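Local structure of nitrophorin Cim l NP (Cimex lectularius, 2IMQ) at residues 225-228 with 233-236; 242-247 with 258-263; 145-150 with 198-203; 136-141 with 171-176; 81-86 with 112-117. The protein delivers nitric oxide, carried on a heme group, to the victim during feeding and so brings about vasodilation. One frame throughout, in Å; residues are numbered along the deposited sequence.

Contact 1 (225-228 with 233-236); sequences KFKP and YDLS
The rings of Phe226 and Tyr233 form an offset stack, running side by side in the same direction, with centroids 4.4 Å apart and planes inclined by 28°. The overlap lies toward the far ends of the rings, where Phe226 CZ comes within 3.5 Å of Tyr233 CE2. Both residues set CG opposite the carbonyl carbon (chi1 -72° and -69°), which sends the two rings off the paired backbones together. Tyr233 OH reaches past the stack to Pro222 O, and Phe226 also makes a cation-pi contact with Arg272.

Behind the rings the backbones form a single bridge, in which Asp234 N donates to Lys225 O over 2.7 Å. A water accepts from Lys225 N and lies 2.8 Å from Asp234 O, to which it can donate a hydrogen bond, extending this short pairing.

The charged side chains occupy another part of the contact. Lys225, fully extended, runs alongside Asp234 and donates from NZ to Ser236 OG at 3.2 Å; its salt bridge from NZ to Asp234 OD2 is long, 3.6 Å, and NZ has a further long, weak ion pair with Glu270. The other carboxylate oxygen serves its own segment: Asp234 OD1 accepts from Ser236 OG at 2.8 Å and from Ser236 N at 3.1 Å, both on the same face of the carboxylate. The second bond closes an Asx turn.

With one carboxylate oxygen holding the turn and the other facing an ammonium group, Asp234 is probably kept ionised. Aromatic stacking and this polar cluster thus close a surface loop that has little regular backbone pairing.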
# COMPACT_ATOMS: atom_id res chain seq x y z
N LYS A 225 10.25 -13.78 2.64
CA LYS A 225 11.21 -13.40 1.62
C LYS A 225 11.40 -14.55 0.67
O LYS A 225 11.69 -15.66 1.12
CB LYS A 225 12.54 -13.08 2.32
CG LYS A 225 13.71 -12.67 1.42
CD LYS A 225 14.93 -12.50 2.30
CE LYS A 225 16.16 -12.10 1.58
NZ LYS A 225 17.36 -12.02 2.53
N PHE A 226 11.26 -14.29 -0.61
CA PHE A 226 11.37 -15.29 -1.66
C PHE A 226 12.72 -15.21 -2.34
O PHE A 226 13.36 -14.16 -2.44
CB PHE A 226 10.27 -15.12 -2.69
CG PHE A 226 8.93 -15.51 -2.20
CD1 PHE A 226 8.05 -14.56 -1.69
CD2 PHE A 226 8.57 -16.85 -2.17
CE1 PHE A 226 6.82 -14.95 -1.23
CE2 PHE A 226 7.34 -17.25 -1.72
CZ PHE A 226 6.48 -16.30 -1.22
N LYS A 227 13.14 -16.36 -2.85
CA LYS A 227 14.27 -16.34 -3.78
C LYS A 227 13.70 -15.82 -5.09
O LYS A 227 12.68 -16.33 -5.53
CB LYS A 227 14.87 -17.74 -3.90
CG LYS A 227 15.33 -18.33 -2.60
CD LYS A 227 15.83 -19.75 -2.76
CE LYS A 227 16.46 -20.22 -1.48
NZ LYS A 227 17.66 -19.39 -1.18
N PRO A 228 14.25 -14.76 -5.67
CA PRO A 228 13.66 -14.17 -6.89
C PRO A 228 13.35 -15.18 -8.00
O PRO A 228 14.09 -16.15 -8.20
CB PRO A 228 14.74 -13.21 -7.35
CG PRO A 228 15.39 -12.77 -6.11
CD PRO A 228 15.42 -13.99 -5.22
N TYR A 233 10.72 -19.90 -0.34
CA TYR A 233 11.19 -18.95 0.68
C TYR A 233 12.67 -19.04 0.86
O TYR A 233 13.24 -20.13 0.95
CB TYR A 233 10.50 -19.11 2.02
CG TYR A 233 9.06 -18.70 1.98
CD1 TYR A 233 8.07 -19.63 1.81
CD2 TYR A 233 8.68 -17.37 2.10
CE1 TYR A 233 6.77 -19.28 1.74
CE2 TYR A 233 7.40 -17.01 2.03
CZ TYR A 233 6.42 -17.94 1.84
OH TYR A 233 5.09 -17.66 1.76
N ASP A 234 13.28 -17.88 0.88
CA ASP A 234 14.60 -17.69 1.41
C ASP A 234 14.48 -17.57 2.93
O ASP A 234 14.05 -16.53 3.47
CB ASP A 234 15.20 -16.45 0.79
CG ASP A 234 16.57 -16.14 1.34
OD1 ASP A 234 16.98 -16.77 2.31
OD2 ASP A 234 17.30 -15.23 0.87
N LEU A 235 14.87 -18.64 3.63
CA LEU A 235 14.65 -18.74 5.05
C LEU A 235 15.71 -18.10 5.92
O LEU A 235 15.67 -18.24 7.12
CB LEU A 235 14.34 -20.17 5.46
CG LEU A 235 13.09 -20.71 4.76
CD1 LEU A 235 13.06 -22.21 4.81
CD2 LEU A 235 11.81 -20.06 5.29
N SER A 236 16.58 -17.29 5.29
CA SER A 236 17.39 -16.29 6.00
C SER A 236 16.58 -15.23 6.75
O SER A 236 17.06 -14.60 7.67
CB SER A 236 18.36 -15.55 5.06
OG SER A 236 17.71 -14.76 4.10
O HOH W 1 11.38 -15.99 4.21
O HOH W 2 15.82 -13.73 -1.67

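Contact 2 (242-247 with 258-263); sequences TDRALY and LSYNSL
The Tyr260 ring meets Ala245 at a slant, with the Ala245 CB methyl 3.7 Å from ring atom CE1. Phe220 packs against the same ring edge to face. The other flat group is the Arg244 guanidinium: Tyr260 OH lies at its edge, near its plane. Arg244 NE and Tyr260 OH share a partner, Glu215 OE2, while Arg244 NH1 forms a salt bridge with Asp199.

The direct polar link is a nearly straight hydrogen bond, 163° at the hydrogen, from Ala245 N to Tyr260 OH at 3.0 Å. Arg244 and Leu246 pair through their backbones with Gly170 and Trp168, on the neighbouring strand, so the N-H of Ala245 points off the edge of that sheet, where the phenol receives it. Tyr260 OH also packs 3.3 Å from Arg244 CA. With CG opposite its own backbone N (chi1 -173°), the tyrosine stretches across the gap between the strands, whose axes are 9.0 Å apart and run nearly antiparallel at 160°.

Strands 243-248 and 255-262 are the outermost strands of two different sheets, so Tyr260 ties together one margin of the beta-sandwich of the DNase I-like fold. Residues 242-244 end the Pro-Ser-Trp-Thr-Asp-Arg sequence, a signature of the inositol polyphosphate 5-phosphatase relatives.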
# COMPACT_ATOMS: atom_id res chain seq x y z
N THR A 242 4.75 -8.41 4.36
CA THR A 242 5.44 -7.13 4.27
C THR A 242 4.53 -6.03 3.75
O THR A 242 4.09 -5.15 4.51
CB THR A 242 6.73 -7.29 3.53
OG1 THR A 242 6.45 -7.84 2.25
CG2 THR A 242 7.62 -8.23 4.25
N ASP A 243 4.11 -6.14 2.51
CA ASP A 243 3.10 -5.20 1.94
C ASP A 243 1.74 -5.45 2.56
O ASP A 243 1.28 -6.60 2.58
CB ASP A 243 3.04 -5.37 0.44
CG ASP A 243 4.25 -4.73 -0.22
OD1 ASP A 243 4.23 -3.45 -0.35
OD2 ASP A 243 5.27 -5.36 -0.59
N ARG A 244 1.08 -4.41 3.04
CA ARG A 244 -0.18 -4.49 3.70
C ARG A 244 -1.07 -3.40 3.18
O ARG A 244 -0.63 -2.36 2.70
CB ARG A 244 -0.04 -4.31 5.25
CG ARG A 244 1.10 -5.10 5.87
CD ARG A 244 0.93 -6.61 5.87
NE ARG A 244 0.09 -7.08 6.94
CZ ARG A 244 0.52 -7.47 8.13
NH1 ARG A 244 1.82 -7.47 8.42
NH2 ARG A 244 -0.37 -7.82 9.06
N ALA A 245 -2.37 -3.64 3.33
CA ALA A 245 -3.40 -2.60 3.11
C ALA A 245 -4.27 -2.49 4.32
O ALA A 245 -4.84 -3.49 4.77
CB ALA A 245 -4.27 -2.95 1.89
N LEU A 246 -4.35 -1.29 4.85
CA LEU A 246 -5.19 -0.99 6.01
C LEU A 246 -6.21 0.04 5.57
O LEU A 246 -5.97 0.89 4.70
CB LEU A 246 -4.37 -0.38 7.15
CG LEU A 246 -3.21 -1.17 7.62
CD1 LEU A 246 -2.51 -0.40 8.74
CD2 LEU A 246 -3.59 -2.59 8.03
N TYR A 247 -7.38 -0.01 6.19
CA TYR A 247 -8.45 0.94 5.89
C TYR A 247 -9.15 1.41 7.13
O TYR A 247 -9.16 0.73 8.14
CB TYR A 247 -9.49 0.31 4.95
CG TYR A 247 -10.28 -0.84 5.48
CD1 TYR A 247 -11.56 -0.66 6.06
CD2 TYR A 247 -9.81 -2.12 5.43
CE1 TYR A 247 -12.31 -1.74 6.55
CE2 TYR A 247 -10.58 -3.19 5.89
CZ TYR A 247 -11.80 -3.01 6.45
OH TYR A 247 -12.50 -4.14 6.90
N LEU A 258 -13.42 -6.42 -0.72
CA LEU A 258 -13.90 -7.46 -1.62
C LEU A 258 -12.94 -8.58 -1.79
O LEU A 258 -13.34 -9.75 -1.87
CB LEU A 258 -14.22 -6.83 -3.00
CG LEU A 258 -15.10 -5.58 -2.94
CD1 LEU A 258 -15.25 -4.91 -4.27
CD2 LEU A 258 -16.47 -5.93 -2.31
N SER A 259 -11.65 -8.25 -1.84
CA SER A 259 -10.61 -9.24 -1.93
C SER A 259 -9.30 -8.60 -1.48
O SER A 259 -9.15 -7.37 -1.50
CB SER A 259 -10.50 -9.81 -3.31
OG SER A 259 -10.06 -8.85 -4.22
N TYR A 260 -8.37 -9.45 -1.11
CA TYR A 260 -7.05 -9.06 -0.59
C TYR A 260 -6.15 -10.23 -0.89
O TYR A 260 -6.38 -11.31 -0.39
CB TYR A 260 -7.17 -8.80 0.91
CG TYR A 260 -5.98 -8.24 1.62
CD1 TYR A 260 -5.15 -7.25 1.04
CD2 TYR A 260 -5.68 -8.63 2.92
CE1 TYR A 260 -4.11 -6.69 1.74
CE2 TYR A 260 -4.64 -8.04 3.63
CZ TYR A 260 -3.85 -7.08 3.04
OH TYR A 260 -2.81 -6.56 3.74
N ASN A 261 -5.22 -10.04 -1.78
CA ASN A 261 -4.37 -11.11 -2.23
C ASN A 261 -3.00 -10.64 -2.61
O ASN A 261 -2.84 -9.58 -3.20
CB ASN A 261 -4.95 -11.73 -3.53
CG ASN A 261 -6.32 -12.34 -3.36
OD1 ASN A 261 -6.45 -13.51 -3.03
ND2 ASN A 261 -7.35 -11.59 -3.67
N SER A 262 -1.99 -11.47 -2.36
CA SER A 262 -0.71 -11.30 -2.99
C SER A 262 -0.82 -11.76 -4.45
O SER A 262 -1.61 -12.62 -4.78
CB SER A 262 0.35 -12.12 -2.29
OG SER A 262 -0.02 -13.49 -2.26
N LEU A 263 0.01 -11.16 -5.26
CA LEU A 263 0.07 -11.49 -6.69
C LEU A 263 1.32 -12.26 -6.96
O LEU A 263 2.41 -11.75 -7.27
CB LEU A 263 0.01 -10.23 -7.50
CG LEU A 263 -1.17 -9.33 -7.25
CD1 LEU A 263 -1.06 -8.11 -8.15
CD2 LEU A 263 -2.50 -10.03 -7.43

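Contact 3 (145-150 with 198-203); sequences NTKYAY and FDQLKK
Gln200, next to helix 201-206 in the chain, reaches to Lys147 and Tyr148, and nearly every atom of its side chain meets one of them. CB packs beside the hydroxyl end of the ring, 3.3 Å from Tyr148 OH and 3.7 Å from Tyr148 CE2. CG, placed opposite the carbonyl carbon (chi1 -69°), runs past the same hydroxyl at 3.5 Å, and CD is 3.4 Å from Tyr148 OH. The amide then stands almost upright to the ring, planes 80° apart, with OE1 in the ring plane at its edge.

At the tip, OE1 accepts from Lys147 NZ at 2.8 Å, the donor lying a little off the carbonyl plane. The lysine crosses the glutamine at about a right angle after laying its CG over a face of the Tyr148 ring. Arg175 N is a second donor to OE1, NE2 binds Glu177, and Lys147 NZ also holds Asn173 O, so both ends of the amide are fixed.

Just before the helix, Asp199 OD2 accepts from Leu201 N at 3.0 Å. This is a capped helix start docked on a loop, the latter shaped by an ST turn at Thr146 and an inverse gamma turn centred on Ala149.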
# COMPACT_ATOMS: atom_id res chain seq x y z
N ASN A 145 9.49 5.43 18.89
CA ASN A 145 10.47 4.49 19.45
C ASN A 145 10.18 3.04 19.09
O ASN A 145 10.57 2.15 19.84
CB ASN A 145 10.72 4.66 20.95
CG ASN A 145 12.11 4.13 21.37
OD1 ASN A 145 12.30 3.66 22.53
ND2 ASN A 145 13.06 4.23 20.51
N THR A 146 9.58 2.84 17.95
CA THR A 146 9.44 1.53 17.34
C THR A 146 9.98 1.55 15.93
O THR A 146 10.27 2.58 15.36
CB THR A 146 8.01 1.07 17.24
OG1 THR A 146 7.33 1.70 16.13
CG2 THR A 146 7.26 1.29 18.52
N LYS A 147 10.07 0.37 15.32
CA LYS A 147 10.53 0.23 13.98
C LYS A 147 9.40 0.35 12.96
O LYS A 147 9.64 0.24 11.78
CB LYS A 147 11.21 -1.10 13.78
CG LYS A 147 10.26 -2.29 13.75
CD LYS A 147 10.94 -3.64 13.65
CE LYS A 147 9.91 -4.74 13.77
NZ LYS A 147 9.58 -5.25 12.48
N TYR A 148 8.17 0.51 13.44
CA TYR A 148 7.02 0.42 12.53
C TYR A 148 6.86 1.75 11.76
O TYR A 148 7.11 2.82 12.26
CB TYR A 148 5.77 0.06 13.30
CG TYR A 148 5.91 -1.21 14.13
CD1 TYR A 148 5.80 -1.20 15.51
CD2 TYR A 148 6.26 -2.40 13.54
CE1 TYR A 148 5.98 -2.34 16.27
CE2 TYR A 148 6.47 -3.55 14.30
CZ TYR A 148 6.31 -3.52 15.64
OH TYR A 148 6.55 -4.65 16.35
N ALA A 149 6.37 1.63 10.52
CA ALA A 149 6.24 2.75 9.62
C ALA A 149 4.93 3.51 9.87
O ALA A 149 4.06 3.63 9.01
CB ALA A 149 6.38 2.31 8.19
N TYR A 150 4.81 4.03 11.07
CA TYR A 150 3.71 4.86 11.49
C TYR A 150 4.25 6.22 11.96
O TYR A 150 5.29 6.30 12.62
CB TYR A 150 2.94 4.25 12.66
CG TYR A 150 1.72 5.05 13.07
CD1 TYR A 150 0.56 4.90 12.39
CD2 TYR A 150 1.77 5.94 14.13
CE1 TYR A 150 -0.55 5.64 12.73
CE2 TYR A 150 0.67 6.66 14.49
CZ TYR A 150 -0.51 6.50 13.81
OH TYR A 150 -1.63 7.25 14.13
N PHE A 198 1.66 -14.33 15.37
CA PHE A 198 3.02 -13.82 15.63
C PHE A 198 3.30 -12.52 14.88
O PHE A 198 4.35 -11.93 15.07
CB PHE A 198 4.05 -14.88 15.27
CG PHE A 198 3.86 -16.13 16.03
CD1 PHE A 198 3.27 -17.23 15.46
CD2 PHE A 198 4.27 -16.21 17.35
CE1 PHE A 198 3.07 -18.38 16.18
CE2 PHE A 198 4.08 -17.41 18.05
CZ PHE A 198 3.48 -18.45 17.47
N ASP A 199 2.40 -12.09 14.01
CA ASP A 199 2.57 -10.89 13.27
C ASP A 199 2.52 -9.68 14.21
O ASP A 199 1.77 -9.63 15.17
CB ASP A 199 1.49 -10.79 12.18
CG ASP A 199 1.57 -9.49 11.44
OD1 ASP A 199 2.40 -9.35 10.50
OD2 ASP A 199 0.76 -8.55 11.72
N GLN A 200 3.34 -8.69 13.87
CA GLN A 200 3.53 -7.51 14.77
C GLN A 200 2.48 -6.41 14.64
O GLN A 200 2.49 -5.49 15.41
CB GLN A 200 4.93 -6.94 14.55
CG GLN A 200 6.03 -7.84 15.05
CD GLN A 200 7.39 -7.47 14.60
OE1 GLN A 200 7.59 -6.95 13.50
NE2 GLN A 200 8.37 -7.84 15.41
N LEU A 201 1.53 -6.51 13.71
CA LEU A 201 0.56 -5.42 13.59
C LEU A 201 -0.20 -5.27 14.89
O LEU A 201 -0.43 -4.16 15.36
CB LEU A 201 -0.35 -5.62 12.39
CG LEU A 201 -1.37 -4.47 12.19
CD1 LEU A 201 -0.65 -3.17 11.93
CD2 LEU A 201 -2.26 -4.84 11.02
N LYS A 202 -0.62 -6.36 15.51
CA LYS A 202 -1.35 -6.24 16.77
C LYS A 202 -0.52 -5.64 17.88
O LYS A 202 -1.05 -4.98 18.75
CB LYS A 202 -1.85 -7.62 17.21
CG LYS A 202 -0.81 -8.61 17.51
CD LYS A 202 -1.38 -9.98 18.03
CE LYS A 202 -2.03 -10.75 16.93
NZ LYS A 202 -1.29 -10.90 15.61
N LYS A 203 0.78 -5.88 17.83
CA LYS A 203 1.72 -5.25 18.80
C LYS A 203 1.83 -3.77 18.57
O LYS A 203 1.77 -2.99 19.53
CB LYS A 203 3.09 -5.89 18.69
CG LYS A 203 3.11 -7.39 18.99
CD LYS A 203 4.59 -7.88 18.89
CE LYS A 203 4.74 -9.32 19.12
NZ LYS A 203 4.51 -9.50 20.57

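Contact 4 (136-141 with 171-176); sequences MSDEDV and DLNVRV
Asp138 and Asn173 approach each other at an oblique angle, with the carboxylate and amide planes 38° apart. Asn173 ND2 donates to Asp138 OD1 at 3.0 Å, meeting the oxygen almost end-on to its C-O bond. The amide reaches it because Asn173 directs CG away from its backbone N (chi1 -151°), toward the 136-141 loop. On the way it passes the backbone of that loop, with Asn173 CG 3.6 Å from Met136 O.

The amide oxygen, Asn173 OD1, lies over a face of the Arg175 guanidinium, offset toward its rim. That guanidinium is held flat by its own segment. It grips Asp171 end-on, Arg175 NH1 to Asp171 OD1 and Arg175 NH2 to Asp171 OD2, each 2.9 Å, and NH1 also donates to Val174 O. Asp171 OD1 takes a further bond from Asn173 N at 2.9 Å, arriving from above the carboxylate plane and closing an Asx turn. Asn173 has left-handed backbone angles (phi 65°), consistent with its place in this turn. Asp171 OD2 has another partner in Asn15, and Tyr224 makes a cation-pi contact with Arg175.

A water joins the backbones, accepting from Met136 N at 2.9 Å and lying 2.7 Å from Asp171 O.

The sequence Gly-Asp-Leu-Asn-Val-Arg, to which Asp171, Asn173 and Arg175 belong, matches the Gly-Asp-x-Asn signature of the inositol polyphosphate 5-phosphatases; here its side chains form a tightly bonded turn just after strand 165-169, joined through Asn173 to the loop that follows strand 127-135.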
# COMPACT_ATOMS: atom_id res chain seq x y z
N MET A 136 9.85 2.76 6.89
CA MET A 136 10.72 2.92 8.06
C MET A 136 11.78 1.83 7.99
O MET A 136 11.53 0.71 7.54
CB MET A 136 9.94 2.77 9.32
CG MET A 136 10.67 3.16 10.57
SD MET A 136 11.16 4.87 10.56
CE MET A 136 9.57 5.69 10.69
N SER A 137 12.97 2.15 8.52
CA SER A 137 14.08 1.20 8.66
C SER A 137 14.06 0.53 10.02
O SER A 137 13.62 1.15 10.97
CB SER A 137 15.43 1.95 8.47
OG SER A 137 15.68 2.84 9.51
N ASP A 138 14.59 -0.65 10.15
CA ASP A 138 14.71 -1.29 11.42
C ASP A 138 15.51 -0.49 12.40
O ASP A 138 15.27 -0.56 13.58
CB ASP A 138 15.41 -2.64 11.23
CG ASP A 138 14.47 -3.73 10.89
OD1 ASP A 138 13.27 -3.50 10.78
OD2 ASP A 138 14.83 -4.91 10.82
N GLU A 139 16.49 0.25 11.92
CA GLU A 139 17.55 0.81 12.81
C GLU A 139 17.22 2.25 13.30
O GLU A 139 17.79 2.72 14.25
CB GLU A 139 18.95 0.62 12.13
CG GLU A 139 19.40 -0.86 11.94
CD GLU A 139 20.77 -1.17 11.24
OE1 GLU A 139 21.16 -2.39 10.98
OE2 GLU A 139 21.50 -0.20 10.94
N ASP A 140 16.21 2.88 12.69
CA ASP A 140 15.86 4.25 12.94
C ASP A 140 15.39 4.62 14.34
O ASP A 140 14.60 3.85 14.92
CB ASP A 140 14.66 4.59 11.97
CG ASP A 140 15.09 4.98 10.55
OD1 ASP A 140 14.19 5.02 9.66
OD2 ASP A 140 16.27 5.30 10.22
N VAL A 141 15.79 5.78 14.86
CA VAL A 141 15.19 6.44 15.95
C VAL A 141 13.99 7.10 15.35
O VAL A 141 14.12 7.65 14.25
CB VAL A 141 16.20 7.55 16.45
CG1 VAL A 141 15.58 8.46 17.44
CG2 VAL A 141 17.54 6.92 16.98
N ASP A 171 4.73 -1.40 2.72
CA ASP A 171 5.42 -2.25 3.66
C ASP A 171 5.55 -1.46 4.96
O ASP A 171 6.29 -0.45 5.02
CB ASP A 171 6.77 -2.69 3.13
CG ASP A 171 7.57 -3.51 4.10
OD1 ASP A 171 7.09 -3.71 5.25
OD2 ASP A 171 8.66 -3.97 3.68
N LEU A 172 4.78 -1.85 5.97
CA LEU A 172 4.71 -1.16 7.25
C LEU A 172 5.89 -1.43 8.19
O LEU A 172 5.92 -0.92 9.29
CB LEU A 172 3.43 -1.52 7.96
CG LEU A 172 2.11 -1.34 7.18
CD1 LEU A 172 0.94 -1.81 8.02
CD2 LEU A 172 1.88 0.07 6.71
N ASN A 173 6.80 -2.27 7.75
CA ASN A 173 7.91 -2.75 8.56
C ASN A 173 7.45 -3.58 9.72
O ASN A 173 8.08 -3.68 10.74
CB ASN A 173 8.91 -1.66 8.99
CG ASN A 173 10.27 -2.23 9.16
OD1 ASN A 173 10.64 -3.15 8.42
ND2 ASN A 173 11.01 -1.70 10.12
N VAL A 174 6.29 -4.19 9.54
CA VAL A 174 5.69 -5.18 10.44
C VAL A 174 6.12 -6.59 9.95
O VAL A 174 5.96 -6.88 8.77
CB VAL A 174 4.14 -5.05 10.45
CG1 VAL A 174 3.51 -6.21 11.12
CG2 VAL A 174 3.75 -3.76 11.13
N ARG A 175 6.59 -7.40 10.87
CA ARG A 175 7.09 -8.73 10.53
C ARG A 175 6.48 -9.79 11.44
O ARG A 175 5.73 -9.47 12.35
CB ARG A 175 8.61 -8.77 10.58
CG ARG A 175 9.29 -7.73 9.65
CD ARG A 175 9.11 -8.12 8.21
NE ARG A 175 9.81 -7.30 7.25
CZ ARG A 175 9.26 -6.28 6.60
NH1 ARG A 175 8.01 -5.90 6.85
NH2 ARG A 175 9.96 -5.63 5.70
N VAL A 176 6.79 -11.04 11.14
CA VAL A 176 6.34 -12.14 11.95
C VAL A 176 7.42 -12.45 12.96
O VAL A 176 8.54 -12.82 12.60
CB VAL A 176 6.05 -13.34 11.02
CG1 VAL A 176 5.88 -14.64 11.78
CG2 VAL A 176 4.78 -13.10 10.18
O HOH W 3 8.74 0.28 5.87

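Contact 5 (81-86 with 112-117); sequences TETMGL and QKKSGG
Thr83 and Lys114 bring two turns together, their CA atoms 5.8 Å apart, each just ahead of a strand. The first turn, between strands 73-80 and 84-91, is closed by a backbone bond from Thr81 N to Met84 O. The second leads into strand 116-124 through Gly116, whose phi and psi of 145° and -133° lie in a region open to glycine, because a CB would collide with Ser115 O. The segments share no backbone-to-backbone hydrogen bond.

Side chains make the link instead. Thr83 OG1 donates to Lys114 O at 2.6 Å, approaching from above the carbonyl plane. The methyl of the same threonine, CG2, packs 3.8 Å from Lys114 CD, the lysine chain crossing it at about a right angle. Met84 meets the strand beyond: its SD lies 3.6 Å from Gly117 CA, and CE, turned aside by the bend at chi3 (-81°), is 3.7 Å from Gly117 N. At both glycines the thioether thus packs on bare backbone. Met84 also touches Ile118 and Arg135.

A water completes the joint, donating to Thr83 OG1 at 2.7 Å and to Lys113 O at 2.8 Å, and lying close to Thr81 OG1. Lys114 N and Ser115 N in turn bond the Asp110 carboxylate, which fixes the second turn.

Thr83 OG1 therefore donates a hydrogen bond to a protein carbonyl and accepts one from the water, satisfying a buried hydroxyl while binding two strand starts from different sheets of the sandwich; Met84 and the Thr83 methyl add apolar packing beside it.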
# COMPACT_ATOMS: atom_id res chain seq x y z
N THR A 81 9.87 9.98 -3.56
CA THR A 81 11.04 10.32 -2.76
C THR A 81 12.15 9.37 -3.13
O THR A 81 12.04 8.62 -4.11
CB THR A 81 10.74 10.28 -1.25
OG1 THR A 81 10.50 8.92 -0.86
CG2 THR A 81 9.49 11.03 -0.89
N GLU A 82 13.25 9.36 -2.40
CA GLU A 82 14.26 8.40 -2.73
C GLU A 82 13.81 6.93 -2.52
O GLU A 82 14.28 6.07 -3.25
CB GLU A 82 15.56 8.68 -1.98
CG GLU A 82 16.52 9.55 -2.78
CD GLU A 82 17.06 8.80 -3.98
OE1 GLU A 82 17.87 7.86 -3.78
OE2 GLU A 82 16.67 9.12 -5.11
N THR A 83 12.90 6.70 -1.57
CA THR A 83 12.56 5.35 -1.17
C THR A 83 11.11 5.02 -1.33
O THR A 83 10.75 3.86 -1.12
CB THR A 83 12.93 5.07 0.29
OG1 THR A 83 12.17 5.94 1.14
CG2 THR A 83 14.42 5.33 0.52
N MET A 84 10.26 5.98 -1.67
CA MET A 84 8.81 5.75 -1.75
C MET A 84 8.23 6.36 -3.03
O MET A 84 8.70 7.37 -3.52
CB MET A 84 8.04 6.36 -0.60
CG MET A 84 8.35 5.79 0.80
SD MET A 84 7.51 6.64 2.06
CE MET A 84 8.62 8.00 2.20
N GLY A 85 7.16 5.77 -3.52
CA GLY A 85 6.38 6.31 -4.62
C GLY A 85 4.90 6.06 -4.31
O GLY A 85 4.52 4.96 -3.87
N LEU A 86 4.05 7.07 -4.53
CA LEU A 86 2.62 6.90 -4.39
C LEU A 86 1.94 7.61 -5.55
O LEU A 86 2.19 8.80 -5.78
CB LEU A 86 2.10 7.54 -3.10
CG LEU A 86 0.60 7.46 -2.79
CD1 LEU A 86 0.10 6.01 -2.66
CD2 LEU A 86 0.30 8.28 -1.56
N GLN A 112 18.37 12.15 6.04
CA GLN A 112 18.59 11.74 4.67
C GLN A 112 17.28 11.59 3.89
O GLN A 112 17.30 11.24 2.72
CB GLN A 112 19.35 10.41 4.64
CG GLN A 112 20.80 10.52 5.07
CD GLN A 112 21.59 9.30 4.67
OE1 GLN A 112 21.67 8.94 3.48
NE2 GLN A 112 22.16 8.63 5.65
N LYS A 113 16.16 11.82 4.57
CA LYS A 113 14.84 11.77 3.95
C LYS A 113 14.52 10.39 3.35
O LYS A 113 13.83 10.33 2.35
CB LYS A 113 14.64 12.80 2.83
CG LYS A 113 14.97 14.29 3.09
CD LYS A 113 15.06 15.11 1.77
CE LYS A 113 16.06 14.52 0.75
NZ LYS A 113 17.25 13.86 1.38
N LYS A 114 15.01 9.32 3.99
CA LYS A 114 14.75 7.93 3.52
C LYS A 114 13.54 7.29 4.15
O LYS A 114 13.03 6.32 3.60
CB LYS A 114 15.94 7.04 3.77
CG LYS A 114 17.16 7.40 2.91
CD LYS A 114 17.72 6.14 2.26
CE LYS A 114 18.48 5.26 3.22
NZ LYS A 114 18.99 4.02 2.55
N SER A 115 13.09 7.78 5.28
CA SER A 115 11.94 7.24 6.00
C SER A 115 10.88 8.31 6.24
O SER A 115 11.20 9.52 6.30
CB SER A 115 12.39 6.64 7.32
OG SER A 115 13.23 5.51 7.11
N GLY A 116 9.63 7.90 6.33
CA GLY A 116 8.52 8.78 6.56
C GLY A 116 7.34 8.27 5.78
O GLY A 116 7.06 7.08 5.84
N GLY A 117 6.66 9.16 5.07
CA GLY A 117 5.58 8.76 4.28
C GLY A 117 5.03 9.87 3.44
O GLY A 117 5.54 11.02 3.42
O HOH W 4 11.92 8.64 1.21

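In the fold
Contacts 2 and 5 are buried and each bridges the two sheets of the sandwich at different strands, one through a tyrosine hydroxyl, the other through a threonine and a methionine. Contacts 3 and 4 are half buried and interlocked, their segments alternating along the chain with centres about 7 Å apart; contact 3 adds a tyrosine ring to its amide and lysine, contact 4 is an amide-carboxylate bond, and hydrogen bonds run from one to the other. Arg244 ties contact 2 to contact 3 at Asp199, while Asp140 links contact 4 to Ser115 of contact 5. Contact 1 lies at the surface, touches none of the others, and combines stacked rings with a long ion pair between partly exposed residues.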